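Flagellar regulatory protein C (Vibrio cholerae, PDB 4QHS) probably acts as a heptameric AAA+ ATPase that couples ATP hydrolysis to activation of sigma-54-dependent transcription of flagellar genes. Local coordinates at residues Asn40-Pro46 with Phe181-Ala187; Ala31-Lys36 with Tyr57-Pro63. All coordinates share one frame; numbering follows the deposited sequence.

Overall arrangement
Both contacts belong to the three-layered alpha/beta core of the AAA+ domain, with centres about 14 Å apart. Along the chain their segments alternate: 31-36, 40-46, 57-63, then 181-187. Helix 23-35 leads into strand 41-44, whose C-terminal end opens into the P-loop and then helix 51-61. Contact 1 pairs that strand with strand 182-184 at one border of the five-stranded parallel sheet, and contact 2 packs the two helices together over the sheet. Val34 touches Val41 and Phe181, and Ile58 rests on Val41, which joins the two contacts. Val34 and Phe181 also meet Ile246 of a neighbouring subunit, bringing this region to the heptamer interface.

Contact 1. Residues Asn40-Pro46 with Phe181-Ala187; sequences NVMILGP and FPLTWPA
Leu44 and Thr184 pair in parallel where strand 41-44 meets strand 182-184, and the Leu44 side chain can be followed outward from there. Leu44 CB lies 3.7 Å from Thr184 OG1. A first torsion of -53° sets CG opposite the carbonyl carbon and beside the backbone N, with Leu44 CG still 4.1 Å from Thr184 OG1. The branch that touches is Leu44 CD1, which passes Thr184 OG1 and ends 4.1 Å from Pro182 CB, lying side by side with the proline.

The backbones are joined by three bonds, Leu183 N to Met42 O, Leu44 N to Leu183 O and Trp185 N to Leu44 O, each 2.9 Å. Gly45, at backbone angles suited to glycine, continues the pairing with a CA-H...O contact from Gly45 CA to Trp185 O (3.5 Å). Beyond it Pro46 CG meets Ala187 CB at 3.9 Å. Gly45 and Pro46 begin the Walker A P-loop, and in this nucleotide-free model Lys51 NZ hydrogen-bonds to Ile43 O and Gly45 O.

Strand 41-44 is also bonded to strand 152-157, so strand 182-184 forms the sheet border within this chain. Ile43, Leu183 and Trp185 pack on Met54 of helix 51-61, while Val41, Leu183 and Trp185 meet helix 23-35.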
loop_
_atom_site.group_PDB
_atom_site.type_symbol
_atom_site.label_atom_id
_atom_site.label_comp_id
_atom_site.label_asym_id
_atom_site.label_seq_id
_atom_site.Cartn_x
_atom_site.Cartn_y
_atom_site.Cartn_z
ATOM N N ASN A 40 -23.644 -22.137 30.782
ATOM C CA ASN A 40 -23.053 -20.873 30.456
ATOM C C ASN A 40 -24.039 -19.786 30.710
ATOM O O ASN A 40 -25.193 -19.938 30.439
ATOM C CB ASN A 40 -22.663 -20.804 29.007
ATOM C CG ASN A 40 -21.626 -21.777 28.639
ATOM O OD1 ASN A 40 -20.746 -22.094 29.395
ATOM N ND2 ASN A 40 -21.708 -22.236 27.449
ATOM N N VAL A 41 -23.568 -18.683 31.241
ATOM C CA VAL A 41 -24.433 -17.558 31.579
ATOM C C VAL A 41 -23.959 -16.272 30.912
ATOM O O VAL A 41 -22.802 -15.858 31.085
ATOM C CB VAL A 41 -24.489 -17.303 33.093
ATOM C CG1 VAL A 41 -25.380 -16.107 33.359
ATOM C CG2 VAL A 41 -24.962 -18.542 33.839
ATOM N N MET A 42 -24.849 -15.656 30.150
ATOM C CA MET A 42 -24.573 -14.373 29.513
ATOM C C MET A 42 -25.244 -13.240 30.295
ATOM O O MET A 42 -26.458 -13.242 30.462
ATOM C CB MET A 42 -25.070 -14.372 28.068
ATOM C CG MET A 42 -24.835 -13.051 27.347
ATOM S SD MET A 42 -23.094 -12.687 27.048
ATOM C CE MET A 42 -22.673 -14.146 26.097
ATOM N N ILE A 43 -24.460 -12.284 30.777
ATOM C CA ILE A 43 -25.031 -11.137 31.474
ATOM C C ILE A 43 -25.011 -9.888 30.595
ATOM O O ILE A 43 -23.933 -9.317 30.290
ATOM C CB ILE A 43 -24.287 -10.829 32.784
ATOM C CG1 ILE A 43 -24.035 -12.114 33.581
ATOM C CG2 ILE A 43 -25.074 -9.806 33.601
ATOM C CD1 ILE A 43 -23.145 -11.900 34.780
ATOM N N LEU A 44 -26.213 -9.490 30.180
ATOM C CA LEU A 44 -26.431 -8.340 29.308
ATOM C C LEU A 44 -26.694 -7.085 30.140
ATOM O O LEU A 44 -26.924 -7.167 31.351
ATOM C CB LEU A 44 -27.597 -8.622 28.352
ATOM C CG LEU A 44 -27.421 -9.933 27.576
ATOM C CD1 LEU A 44 -28.662 -10.314 26.773
ATOM C CD2 LEU A 44 -26.205 -9.843 26.671
ATOM N N GLY A 45 -26.660 -5.926 29.496
ATOM C CA GLY A 45 -26.894 -4.673 30.195
ATOM C C GLY A 45 -25.756 -3.708 29.951
ATOM O O GLY A 45 -24.716 -4.084 29.407
ATOM N N PRO A 46 -25.937 -2.448 30.347
ATOM C CA PRO A 46 -24.848 -1.501 30.083
ATOM C C PRO A 46 -23.582 -1.832 30.876
ATOM O O PRO A 46 -23.648 -2.523 31.892
ATOM C CB PRO A 46 -25.440 -0.149 30.512
ATOM C CG PRO A 46 -26.602 -0.501 31.431
ATOM C CD PRO A 46 -27.137 -1.797 30.900
ATOM N N PHE A 181 -28.986 -18.959 28.655
ATOM C CA PHE A 181 -29.588 -18.340 29.808
ATOM C C PHE A 181 -29.159 -16.906 30.045
ATOM O O PHE A 181 -28.395 -16.612 30.916
ATOM C CB PHE A 181 -29.298 -19.185 31.038
ATOM C CG PHE A 181 -30.273 -19.004 32.138
ATOM C CD1 PHE A 181 -31.461 -19.654 32.119
ATOM C CD2 PHE A 181 -29.989 -18.197 33.202
ATOM C CE1 PHE A 181 -32.339 -19.491 33.108
ATOM C CE2 PHE A 181 -30.877 -18.037 34.198
ATOM C CZ PHE A 181 -32.050 -18.691 34.156
ATOM N N PRO A 182 -29.680 -16.000 29.258
ATOM C CA PRO A 182 -29.298 -14.611 29.377
ATOM C C PRO A 182 -30.015 -13.900 30.487
ATOM O O PRO A 182 -31.169 -14.128 30.722
ATOM C CB PRO A 182 -29.708 -14.044 28.042
ATOM C CG PRO A 182 -30.588 -14.966 27.506
ATOM C CD PRO A 182 -30.192 -16.270 27.929
ATOM N N LEU A 183 -29.300 -13.041 31.169
ATOM C CA LEU A 183 -29.848 -12.219 32.199
ATOM C C LEU A 183 -29.542 -10.783 31.884
ATOM O O LEU A 183 -28.411 -10.386 31.802
ATOM C CB LEU A 183 -29.267 -12.604 33.541
ATOM C CG LEU A 183 -29.522 -14.043 33.957
ATOM C CD1 LEU A 183 -28.880 -14.329 35.221
ATOM C CD2 LEU A 183 -30.968 -14.228 34.100
ATOM N N THR A 184 -30.577 -10.000 31.709
ATOM C CA THR A 184 -30.400 -8.630 31.357
ATOM C C THR A 184 -30.499 -7.725 32.574
ATOM O O THR A 184 -31.540 -7.512 33.128
ATOM C CB THR A 184 -31.372 -8.214 30.272
ATOM O OG1 THR A 184 -31.159 -9.003 29.112
ATOM C CG2 THR A 184 -31.153 -6.790 29.924
ATOM N N TRP A 185 -29.365 -7.190 32.961
ATOM C CA TRP A 185 -29.223 -6.350 34.113
ATOM C C TRP A 185 -29.480 -4.900 33.742
ATOM O O TRP A 185 -28.600 -4.228 33.265
ATOM C CB TRP A 185 -27.805 -6.508 34.599
ATOM C CG TRP A 185 -27.590 -6.070 35.913
ATOM C CD1 TRP A 185 -26.941 -4.964 36.286
ATOM C CD2 TRP A 185 -28.018 -6.707 37.096
ATOM N NE1 TRP A 185 -26.932 -4.854 37.636
ATOM C CE2 TRP A 185 -27.603 -5.916 38.162
ATOM C CE3 TRP A 185 -28.731 -7.864 37.363
ATOM C CZ2 TRP A 185 -27.856 -6.251 39.467
ATOM C CZ3 TRP A 185 -28.984 -8.186 38.651
ATOM C CH2 TRP A 185 -28.548 -7.394 39.689
ATOM N N PRO A 186 -30.689 -4.416 33.961
ATOM C CA PRO A 186 -31.121 -3.115 33.465
ATOM C C PRO A 186 -30.325 -1.908 33.944
ATOM O O PRO A 186 -29.579 -1.949 34.884
ATOM C CB PRO A 186 -32.529 -3.026 34.006
ATOM C CG PRO A 186 -32.457 -3.732 35.288
ATOM C CD PRO A 186 -31.350 -4.728 35.231
ATOM N N ALA A 187 -30.505 -0.810 33.246
ATOM C CA ALA A 187 -29.810 0.399 33.576
ATOM C C ALA A 187 -30.394 0.990 34.834
ATOM O O ALA A 187 -31.524 0.732 35.155
ATOM C CB ALA A 187 -29.908 1.355 32.460
#

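Contact 2. Residues Ala31-Lys36 with Tyr57-Pro63; sequences ADKVAK and YIHNASP
Ala35 faces Ile58 and Ala61 where two helices of the AAA+ alpha/beta fold cross, helix 23-35 and the P-loop helix 51-61. The axes of segments 31-35 and 57-61 approach to 8.6 Å and cross at -52°, with the small side chains of Ala31, Ala35 and Ala61 turned into the interface. Ala35 CB sits 3.7 Å from Ala61 CB and also reaches the backbone at Ile58 O. One turn earlier, Ala31 directs its CB at the same helix.

Ile58 spans the two alanines with separate branches. With its first torsion to CG1 at -74°, Ile58 puts CG2 opposite the backbone N, 4.0 Å from Ala35 CB, and CG1 beside that N, 4.1 Å from Ala31 CB. Ala31 CB also lies obliquely to the Tyr57 ring, 4.3 Å from Tyr57 CE1.

On the outer flank Tyr57 and Asp32 cross at about a right angle. The tyrosine hydroxyl donates to Asp32 OD1, which lies at the ring edge near its plane, and the carboxylate is turned only 28° from the ring. The modelled distance of 2.5 Å from Tyr57 OH to Asp32 OD1 is very short, so its exact value is doubtful. The bond joins the helices beside their apolar contact.

On the sheet side, Ile58 packs on Leu154 and Arg152 of strand 152-157, and Val34 O accepts a hydrogen bond from Arg152 NH2. Helix 51-61 finishes with Ser62 folded back: Ser62 OG, 2.8 Å from His59 O, and the Ser62 backbone N both donate to that oxygen, reaching it from the same face of the carbonyl plane.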
loop_
_atom_site.group_PDB
_atom_site.type_symbol
_atom_site.label_atom_id
_atom_site.label_comp_id
_atom_site.label_asym_id
_atom_site.label_seq_id
_atom_site.Cartn_x
_atom_site.Cartn_y
_atom_site.Cartn_z
ATOM N N ALA A 31 -30.768 -15.937 38.672
ATOM C CA ALA A 31 -29.370 -16.249 38.867
ATOM C C ALA A 31 -29.212 -17.475 39.781
ATOM O O ALA A 31 -28.496 -18.418 39.434
ATOM C CB ALA A 31 -28.645 -15.044 39.430
ATOM N N ASP A 32 -29.917 -17.487 40.913
ATOM C CA ASP A 32 -29.845 -18.620 41.841
ATOM C C ASP A 32 -30.154 -19.939 41.136
ATOM O O ASP A 32 -29.523 -20.966 41.411
ATOM C CB ASP A 32 -30.806 -18.428 43.019
ATOM C CG ASP A 32 -30.293 -17.428 44.043
ATOM O OD1 ASP A 32 -29.064 -17.216 44.106
ATOM O OD2 ASP A 32 -31.124 -16.864 44.791
ATOM N N LYS A 33 -31.098 -19.896 40.225
ATOM C CA LYS A 33 -31.404 -21.054 39.432
ATOM C C LYS A 33 -30.255 -21.512 38.556
ATOM O O LYS A 33 -29.887 -22.648 38.648
ATOM C CB LYS A 33 -32.658 -20.849 38.603
ATOM C CG LYS A 33 -33.888 -21.418 39.212
ATOM C CD LYS A 33 -35.125 -20.939 38.530
ATOM C CE LYS A 33 -36.351 -21.636 39.027
ATOM N NZ LYS A 33 -37.536 -21.132 38.355
ATOM N N VAL A 34 -29.695 -20.658 37.709
ATOM C CA VAL A 34 -28.574 -21.099 36.857
ATOM C C VAL A 34 -27.399 -21.551 37.669
ATOM O O VAL A 34 -26.716 -22.512 37.300
ATOM C CB VAL A 34 -27.958 -20.022 35.917
ATOM C CG1 VAL A 34 -28.073 -20.439 34.456
ATOM C CG2 VAL A 34 -28.445 -18.635 36.222
ATOM N N ALA A 35 -27.146 -20.811 38.744
ATOM C CA ALA A 35 -25.936 -20.999 39.533
ATOM C C ALA A 35 -25.814 -22.452 39.951
ATOM O O ALA A 35 -24.740 -23.023 39.883
ATOM C CB ALA A 35 -25.928 -20.075 40.743
ATOM N N LYS A 36 -26.922 -23.048 40.314
ATOM C CA LYS A 36 -26.925 -24.416 40.722
ATOM C C LYS A 36 -26.526 -25.369 39.618
ATOM O O LYS A 36 -26.184 -26.490 39.885
ATOM C CB LYS A 36 -28.276 -24.777 41.310
ATOM C CG LYS A 36 -28.454 -24.261 42.704
ATOM C CD LYS A 36 -29.697 -23.424 42.849
ATOM C CE LYS A 36 -30.611 -23.938 43.955
ATOM N NZ LYS A 36 -31.741 -24.753 43.437
ATOM N N TYR A 57 -21.514 -13.509 42.385
ATOM C CA TYR A 57 -22.637 -14.057 43.132
ATOM C C TYR A 57 -22.998 -15.435 42.590
ATOM O O TYR A 57 -23.288 -16.362 43.338
ATOM C CB TYR A 57 -23.829 -13.119 43.036
ATOM C CG TYR A 57 -25.100 -13.648 43.635
ATOM C CD1 TYR A 57 -25.920 -14.519 42.927
ATOM C CD2 TYR A 57 -25.500 -13.255 44.900
ATOM C CE1 TYR A 57 -27.090 -14.995 43.477
ATOM C CE2 TYR A 57 -26.675 -13.723 45.455
ATOM C CZ TYR A 57 -27.464 -14.594 44.740
ATOM O OH TYR A 57 -28.636 -15.061 45.296
ATOM N N ILE A 58 -22.985 -15.563 41.272
ATOM C CA ILE A 58 -23.325 -16.834 40.667
ATOM C C ILE A 58 -22.313 -17.908 41.096
ATOM O O ILE A 58 -22.699 -19.013 41.487
ATOM C CB ILE A 58 -23.392 -16.710 39.139
ATOM C CG1 ILE A 58 -24.678 -15.971 38.761
ATOM C CG2 ILE A 58 -23.344 -18.088 38.493
ATOM C CD1 ILE A 58 -24.831 -15.677 37.292
ATOM N N HIS A 59 -21.031 -17.556 41.055
ATOM C CA HIS A 59 -19.951 -18.458 41.460
ATOM C C HIS A 59 -20.170 -18.984 42.866
ATOM O O HIS A 59 -20.111 -20.185 43.102
ATOM C CB HIS A 59 -18.603 -17.743 41.387
ATOM C CG HIS A 59 -17.443 -18.600 41.764
ATOM N ND1 HIS A 59 -16.899 -19.531 40.903
ATOM C CD2 HIS A 59 -16.715 -18.670 42.906
ATOM C CE1 HIS A 59 -15.884 -20.133 41.497
ATOM N NE2 HIS A 59 -15.747 -19.626 42.711
ATOM N N ASN A 60 -20.446 -18.071 43.790
ATOM C CA ASN A 60 -20.589 -18.424 45.192
ATOM C C ASN A 60 -21.856 -19.208 45.473
ATOM O O ASN A 60 -21.936 -19.902 46.485
ATOM C CB ASN A 60 -20.549 -17.165 46.070
ATOM C CG ASN A 60 -19.236 -16.406 45.939
ATOM O OD1 ASN A 60 -18.165 -17.007 45.825
ATOM N ND2 ASN A 60 -19.314 -15.082 45.946
ATOM N N ALA A 61 -22.843 -19.118 44.584
ATOM C CA ALA A 61 -24.091 -19.846 44.806
ATOM C C ALA A 61 -24.027 -21.226 44.163
ATOM O O ALA A 61 -24.901 -22.062 44.360
ATOM C CB ALA A 61 -25.269 -19.062 44.267
ATOM N N SER A 62 -22.980 -21.453 43.384
ATOM C CA SER A 62 -22.846 -22.676 42.617
ATOM C C SER A 62 -21.980 -23.665 43.390
ATOM O O SER A 62 -21.238 -23.272 44.279
ATOM C CB SER A 62 -22.226 -22.369 41.242
ATOM O OG SER A 62 -20.825 -22.307 41.340
ATOM N N PRO A 63 -22.054 -24.955 43.045
ATOM C CA PRO A 63 -21.198 -25.946 43.710
ATOM C C PRO A 63 -19.688 -25.719 43.500
ATOM O O PRO A 63 -18.873 -26.363 44.157
ATOM C CB PRO A 63 -21.638 -27.263 43.062
ATOM C CG PRO A 63 -22.195 -26.854 41.729
ATOM C CD PRO A 63 -22.900 -25.573 42.008
#